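Long-range contacts in octaprenyl-diphosphate synthase (Bacteroides thetaiotaomicron, PDB 3RMG), which probably acts as a magnesium-dependent prenyltransferase, lengthening allylic diphosphates by isoprene units: residues 216-221 against 230-235; 239-244 against 282-287. All coordinates share one frame; numbering follows the deposited sequence.

Interaction 1: residues 216-221 against 230-235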
loop_
_atom_site.group_PDB
_atom_site.type_symbol
_atom_site.label_atom_id
_atom_site.label_comp_id
_atom_site.label_asym_id
_atom_site.label_seq_id
_atom_site.Cartn_x
_atom_site.Cartn_y
_atom_site.Cartn_z
ATOM N N ILE A 216 -1.362 -29.479 0.316
ATOM C CA ILE A 216 -1.224 -30.848 0.780
ATOM C C ILE A 216 -0.628 -30.904 2.190
ATOM O O ILE A 216 -1.123 -31.619 3.055
ATOM C CB ILE A 216 -0.367 -31.665 -0.186
ATOM C CG1 ILE A 216 -1.202 -32.077 -1.405
ATOM C CG2 ILE A 216 0.211 -32.887 0.517
ATOM C CD1 ILE A 216 -0.379 -32.540 -2.590
ATOM N N PHE A 217 0.426 -30.135 2.422
ATOM C CA PHE A 217 1.038 -30.072 3.745
ATOM C C PHE A 217 0.012 -29.910 4.861
ATOM O O PHE A 217 0.176 -30.475 5.938
ATOM C CB PHE A 217 2.054 -28.932 3.828
ATOM C CG PHE A 217 3.286 -29.158 3.003
ATOM C CD1 PHE A 217 4.035 -28.084 2.544
ATOM C CD2 PHE A 217 3.690 -30.445 2.677
ATOM C CE1 PHE A 217 5.171 -28.286 1.785
ATOM C CE2 PHE A 217 4.823 -30.656 1.916
ATOM C CZ PHE A 217 5.568 -29.572 1.470
ATOM N N ASP A 218 -1.040 -29.139 4.611
ATOM C CA ASP A 218 -2.035 -28.860 5.648
ATOM C C ASP A 218 -2.759 -30.112 6.159
ATOM O O ASP A 218 -3.301 -30.126 7.262
ATOM C CB ASP A 218 -3.058 -27.856 5.144
ATOM C CG ASP A 218 -3.806 -27.189 6.266
ATOM O OD1 ASP A 218 -5.054 -27.190 6.232
ATOM O OD2 ASP A 218 -3.143 -26.666 7.186
ATOM N N TYR A 219 -2.768 -31.163 5.349
ATOM C CA TYR A 219 -3.388 -32.423 5.741
ATOM C C TYR A 219 -2.447 -33.289 6.600
ATOM O O TYR A 219 -2.642 -34.500 6.706
ATOM C CB TYR A 219 -3.827 -33.195 4.491
ATOM C CG TYR A 219 -4.875 -32.484 3.658
ATOM C CD1 TYR A 219 -6.166 -32.983 3.565
ATOM C CD2 TYR A 219 -4.576 -31.317 2.964
ATOM C CE1 TYR A 219 -7.129 -32.346 2.807
ATOM C CE2 TYR A 219 -5.537 -30.667 2.206
ATOM C CZ TYR A 219 -6.816 -31.187 2.132
ATOM O OH TYR A 219 -7.793 -30.564 1.377
ATOM N N PHE A 220 -1.434 -32.664 7.206
ATOM C CA PHE A 220 -0.418 -33.385 7.989
ATOM C C PHE A 220 0.123 -32.566 9.163
ATOM O O PHE A 220 0.154 -31.335 9.122
ATOM C CB PHE A 220 0.744 -33.827 7.098
ATOM C CG PHE A 220 0.353 -34.803 6.027
ATOM C CD1 PHE A 220 0.564 -36.155 6.195
ATOM C CD2 PHE A 220 -0.222 -34.365 4.849
ATOM C CE1 PHE A 220 0.209 -37.056 5.209
ATOM C CE2 PHE A 220 -0.579 -35.257 3.859
ATOM C CZ PHE A 220 -0.365 -36.604 4.038
ATOM N N ASP A 221 0.572 -33.267 10.201
ATOM C CA ASP A 221 0.953 -32.634 11.466
ATOM C C ASP A 221 2.246 -31.822 11.418
ATOM O O ASP A 221 2.240 -30.623 11.698
ATOM C CB ASP A 221 1.056 -33.690 12.563
ATOM C CG ASP A 221 -0.229 -34.468 12.737
ATOM O OD1 ASP A 221 -0.158 -35.715 12.774
ATOM O OD2 ASP A 221 -1.308 -33.833 12.827
ATOM N N GLY A 230 -4.733 -29.113 9.536
ATOM C CA GLY A 230 -6.082 -28.865 9.030
ATOM C C GLY A 230 -6.440 -27.391 9.041
ATOM O O GLY A 230 -7.610 -27.018 8.956
ATOM N N ASN A 231 -5.423 -26.546 9.131
ATOM C CA ASN A 231 -5.630 -25.114 9.280
ATOM C C ASN A 231 -6.492 -24.455 8.204
ATOM O O ASN A 231 -7.405 -23.696 8.523
ATOM C CB ASN A 231 -4.290 -24.393 9.374
ATOM C CG ASN A 231 -4.437 -22.984 9.871
ATOM O OD1 ASN A 231 -3.483 -22.379 10.346
ATOM N ND2 ASN A 231 -5.648 -22.452 9.779
ATOM N N ASP A 232 -6.196 -24.723 6.935
ATOM C CA ASP A 232 -6.929 -24.095 5.829
ATOM C C ASP A 232 -8.439 -24.273 5.982
ATOM O O ASP A 232 -9.217 -23.407 5.569
ATOM C CB ASP A 232 -6.490 -24.659 4.467
ATOM C CG ASP A 232 -5.074 -24.252 4.076
ATOM O OD1 ASP A 232 -4.635 -23.139 4.439
ATOM O OD2 ASP A 232 -4.406 -25.054 3.391
ATOM N N MET A 233 -8.848 -25.407 6.552
ATOM C CA MET A 233 -10.269 -25.669 6.801
ATOM C C MET A 233 -10.822 -24.748 7.896
ATOM O O MET A 233 -11.891 -24.161 7.740
ATOM C CB MET A 233 -10.515 -27.146 7.148
ATOM C CG MET A 233 -10.408 -28.105 5.960
ATOM S SD MET A 233 -10.935 -29.781 6.361
ATOM C CE MET A 233 -10.630 -30.679 4.848
ATOM N N LEU A 234 -10.081 -24.620 8.995
ATOM C CA LEU A 234 -10.458 -23.721 10.079
ATOM C C LEU A 234 -10.710 -22.319 9.549
ATOM O O LEU A 234 -11.474 -21.546 10.131
ATOM C CB LEU A 234 -9.351 -23.662 11.130
ATOM C CG LEU A 234 -9.199 -24.874 12.046
ATOM C CD1 LEU A 234 -7.944 -24.745 12.906
ATOM C CD2 LEU A 234 -10.440 -25.023 12.912
ATOM N N GLU A 235 -10.054 -21.994 8.443
ATOM C CA GLU A 235 -10.160 -20.664 7.875
ATOM C C GLU A 235 -11.226 -20.610 6.793
ATOM O O GLU A 235 -11.565 -19.539 6.304
ATOM C CB GLU A 235 -8.806 -20.205 7.348
ATOM C CG GLU A 235 -7.679 -20.527 8.304
ATOM C CD GLU A 235 -6.699 -19.384 8.442
ATOM O OE1 GLU A 235 -7.145 -18.217 8.412
ATOM O OE2 GLU A 235 -5.487 -19.650 8.589
#
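Asp218 reaches the start of helix 231-234 with both its backbone and its side chain. OD1 of Asp218 accepts the N-H of Asp232 at 2.8 Å, the donor lying above the carboxylate plane, 39° out of it. The backbone O of the same aspartate takes the N-H of Gly230 at 2.9 Å. A third, weak bond runs from Asn231 N to Asp218 OD2 at 3.0 Å. CG of Asp218 stands anti to the backbone N (chi1 -161°), on the side of helix 231-234, and the two carboxylate oxygens meet the amides of its first turn, which have no preceding turn of the helix to supply acceptors. An alanine at Asp218 would probably leave the N-H groups of Asn231 and Asp232 without these acceptors and the helix start less firmly fixed. Asp232 OD2 stands 3.6 Å from Asp218 OD1, which brings two carboxylates close together. On the apolar side, CE of the extended Met233 approaches CE1 of Tyr219 loosely, at 4.4 Å. Asp218 ends the DDIFD sequence, the second aspartate-rich motif of the family, which in relatives holds magnesium and substrate diphosphate. A type I turn from Phe217 to Phe220 redirects the chain at the C-terminal part of helix 193-217. Beyond the contact, Tyr219 OH is hydrogen-bonded to Thr239 OG1 and Ala242 N, Met233 packs on Ile271 and Ile275 of helix 268-280, and Ile216 rests against helix 283-302.

Interaction 2: residues 239-244 against 282-287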
loop_
_atom_site.group_PDB
_atom_site.type_symbol
_atom_site.label_atom_id
_atom_site.label_comp_id
_atom_site.label_asym_id
_atom_site.label_seq_id
_atom_site.Cartn_x
_atom_site.Cartn_y
_atom_site.Cartn_z
ATOM N N THR A 239 -9.324 -27.437 -0.141
ATOM C CA THR A 239 -8.291 -27.479 -1.164
ATOM C C THR A 239 -8.379 -28.749 -2.002
ATOM O O THR A 239 -9.175 -29.637 -1.723
ATOM C CB THR A 239 -6.876 -27.343 -0.558
ATOM O OG1 THR A 239 -6.576 -28.495 0.238
ATOM C CG2 THR A 239 -6.762 -26.076 0.300
ATOM N N LEU A 240 -7.542 -28.830 -3.029
ATOM C CA LEU A 240 -7.704 -29.844 -4.061
ATOM C C LEU A 240 -8.028 -31.238 -3.533
ATOM O O LEU A 240 -8.943 -31.890 -4.029
ATOM C CB LEU A 240 -6.473 -29.908 -4.976
ATOM C CG LEU A 240 -6.740 -30.660 -6.280
ATOM C CD1 LEU A 240 -7.897 -30.000 -7.021
ATOM C CD2 LEU A 240 -5.496 -30.745 -7.163
ATOM N N PRO A 241 -7.259 -31.716 -2.546
ATOM C CA PRO A 241 -7.454 -33.100 -2.094
ATOM C C PRO A 241 -8.894 -33.346 -1.608
ATOM O O PRO A 241 -9.557 -34.281 -2.062
ATOM C CB PRO A 241 -6.452 -33.238 -0.938
ATOM C CG PRO A 241 -5.454 -32.120 -1.144
ATOM C CD PRO A 241 -6.237 -31.002 -1.763
ATOM N N ALA A 242 -9.363 -32.501 -0.695
ATOM C CA ALA A 242 -10.730 -32.588 -0.209
ATOM C C ALA A 242 -11.694 -32.550 -1.387
ATOM O O ALA A 242 -12.463 -33.488 -1.605
ATOM C CB ALA A 242 -11.026 -31.447 0.775
ATOM N N LEU A 243 -11.646 -31.462 -2.148
ATOM C CA LEU A 243 -12.513 -31.303 -3.304
ATOM C C LEU A 243 -12.573 -32.589 -4.095
ATOM O O LEU A 243 -13.634 -33.001 -4.545
ATOM C CB LEU A 243 -12.022 -30.167 -4.196
ATOM C CG LEU A 243 -12.045 -28.774 -3.565
ATOM C CD1 LEU A 243 -11.408 -27.754 -4.498
ATOM C CD2 LEU A 243 -13.475 -28.360 -3.184
ATOM N N TYR A 244 -11.435 -33.239 -4.263
ATOM C CA TYR A 244 -11.403 -34.456 -5.050
ATOM C C TYR A 244 -12.225 -35.584 -4.430
ATOM O O TYR A 244 -12.953 -36.296 -5.128
ATOM C CB TYR A 244 -9.980 -34.944 -5.218
ATOM C CG TYR A 244 -9.928 -36.293 -5.874
ATOM C CD1 TYR A 244 -10.247 -36.446 -7.219
ATOM C CD2 TYR A 244 -9.572 -37.419 -5.149
ATOM C CE1 TYR A 244 -10.200 -37.688 -7.823
ATOM C CE2 TYR A 244 -9.521 -38.661 -5.741
ATOM C CZ TYR A 244 -9.838 -38.794 -7.070
ATOM O OH TYR A 244 -9.783 -40.043 -7.639
ATOM N N GLY A 282 -8.298 -41.012 -1.427
ATOM C CA GLY A 282 -7.389 -40.690 -2.532
ATOM C C GLY A 282 -7.247 -39.215 -2.895
ATOM O O GLY A 282 -6.893 -38.882 -4.027
ATOM N N GLY A 283 -7.525 -38.333 -1.939
ATOM C CA GLY A 283 -7.398 -36.900 -2.160
ATOM C C GLY A 283 -5.957 -36.486 -2.409
ATOM O O GLY A 283 -5.676 -35.655 -3.276
ATOM N N ILE A 284 -5.037 -37.070 -1.651
ATOM C CA ILE A 284 -3.627 -36.739 -1.798
ATOM C C ILE A 284 -3.055 -37.263 -3.117
ATOM O O ILE A 284 -2.529 -36.494 -3.914
ATOM C CB ILE A 284 -2.794 -37.279 -0.630
ATOM C CG1 ILE A 284 -3.419 -36.870 0.706
ATOM C CG2 ILE A 284 -1.357 -36.789 -0.735
ATOM C CD1 ILE A 284 -3.558 -35.378 0.891
ATOM N N GLU A 285 -3.164 -38.568 -3.345
ATOM C CA GLU A 285 -2.635 -39.170 -4.564
ATOM C C GLU A 285 -3.058 -38.366 -5.785
ATOM O O GLU A 285 -2.319 -38.265 -6.763
ATOM C CB GLU A 285 -3.104 -40.623 -4.706
ATOM C CG GLU A 285 -2.660 -41.547 -3.571
ATOM C CD GLU A 285 -3.337 -41.224 -2.242
ATOM O OE1 GLU A 285 -4.557 -40.941 -2.238
ATOM O OE2 GLU A 285 -2.649 -41.257 -1.200
ATOM N N TYR A 286 -4.248 -37.788 -5.723
ATOM C CA TYR A 286 -4.778 -37.038 -6.849
ATOM C C TYR A 286 -4.191 -35.631 -6.957
ATOM O O TYR A 286 -3.985 -35.116 -8.058
ATOM C CB TYR A 286 -6.289 -36.944 -6.750
ATOM C CG TYR A 286 -6.896 -35.996 -7.756
ATOM C CD1 TYR A 286 -7.026 -36.356 -9.100
ATOM C CD2 TYR A 286 -7.338 -34.735 -7.366
ATOM C CE1 TYR A 286 -7.592 -35.479 -10.027
ATOM C CE2 TYR A 286 -7.905 -33.856 -8.281
ATOM C CZ TYR A 286 -8.028 -34.234 -9.605
ATOM O OH TYR A 286 -8.603 -33.355 -10.496
ATOM N N ALA A 287 -3.946 -35.007 -5.809
ATOM C CA ALA A 287 -3.347 -33.692 -5.774
ATOM C C ALA A 287 -1.918 -33.816 -6.303
ATOM O O ALA A 287 -1.483 -33.008 -7.128
ATOM C CB ALA A 287 -3.365 -33.142 -4.362
#
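Tyr244 and Tyr286 lie face over face in an offset stack, ring centroids 4.1 Å apart and planes tilted by 14°. The displacement sets Tyr244 CD1 over the centre of the Tyr286 ring, whereas Tyr286 CG sits toward the rim of the Tyr244 ring. Because of this shift, Tyr286 CB comes over the face of Tyr244, 3.7 Å from its centroid, as a CH-pi contact. The CG of Tyr244 is anti to the backbone N (chi1 173°), on the side of helix 283-302. Leu240, one turn earlier, crosses Tyr286 at about a right angle, its CG 3.9 Å from CE2 of that ring. These residues join helix 240-249 to the start of helix 283-302, two members of the all-helical isoprenoid synthase fold. The axes of segments 240-244 and 283-287 pass 7.8 Å apart, their directions 120° from each other. Gly282, at positive phi, ends helix 268-280 as the C-prime residue of a Schellman motif. Gly283 after it permits the close approach, since a CB there would collide with Pro241 O. The backbones accordingly meet directly, Pro241 CA offering a C-H to Gly283 O at 3.3 Å. Beside them the proline ring touches two side chains: CB meets Ile284 CD1 and CG meets Ala287 CB, each at 4.0 Å. Pro241 also packs on Thr278, and Leu240 on Glu163 and Tyr166 of helix 163-172.

Along the chain the two contacts come in series, neither nesting nor crossing. Interaction 1 closes a short loop after helix 193-217, most of it unmodelled, and brings the chain back at helix 231-234. A few residues on, helix 240-249 opens interaction 2, which closes a longer and mainly helical excursion through helices 252-263 and 268-280 as helix 283-302 begins. The centres are about 12 Å apart, and the two contacts touch: besides the polar link from Tyr219, Ile216 CD1 packs on Ala287 CB at 3.5 Å. Helix 193-217 and the turn at its C-terminal part thus meet both helices of interaction 2, tying the aspartate-rich region to helices 240-249 and 283-302.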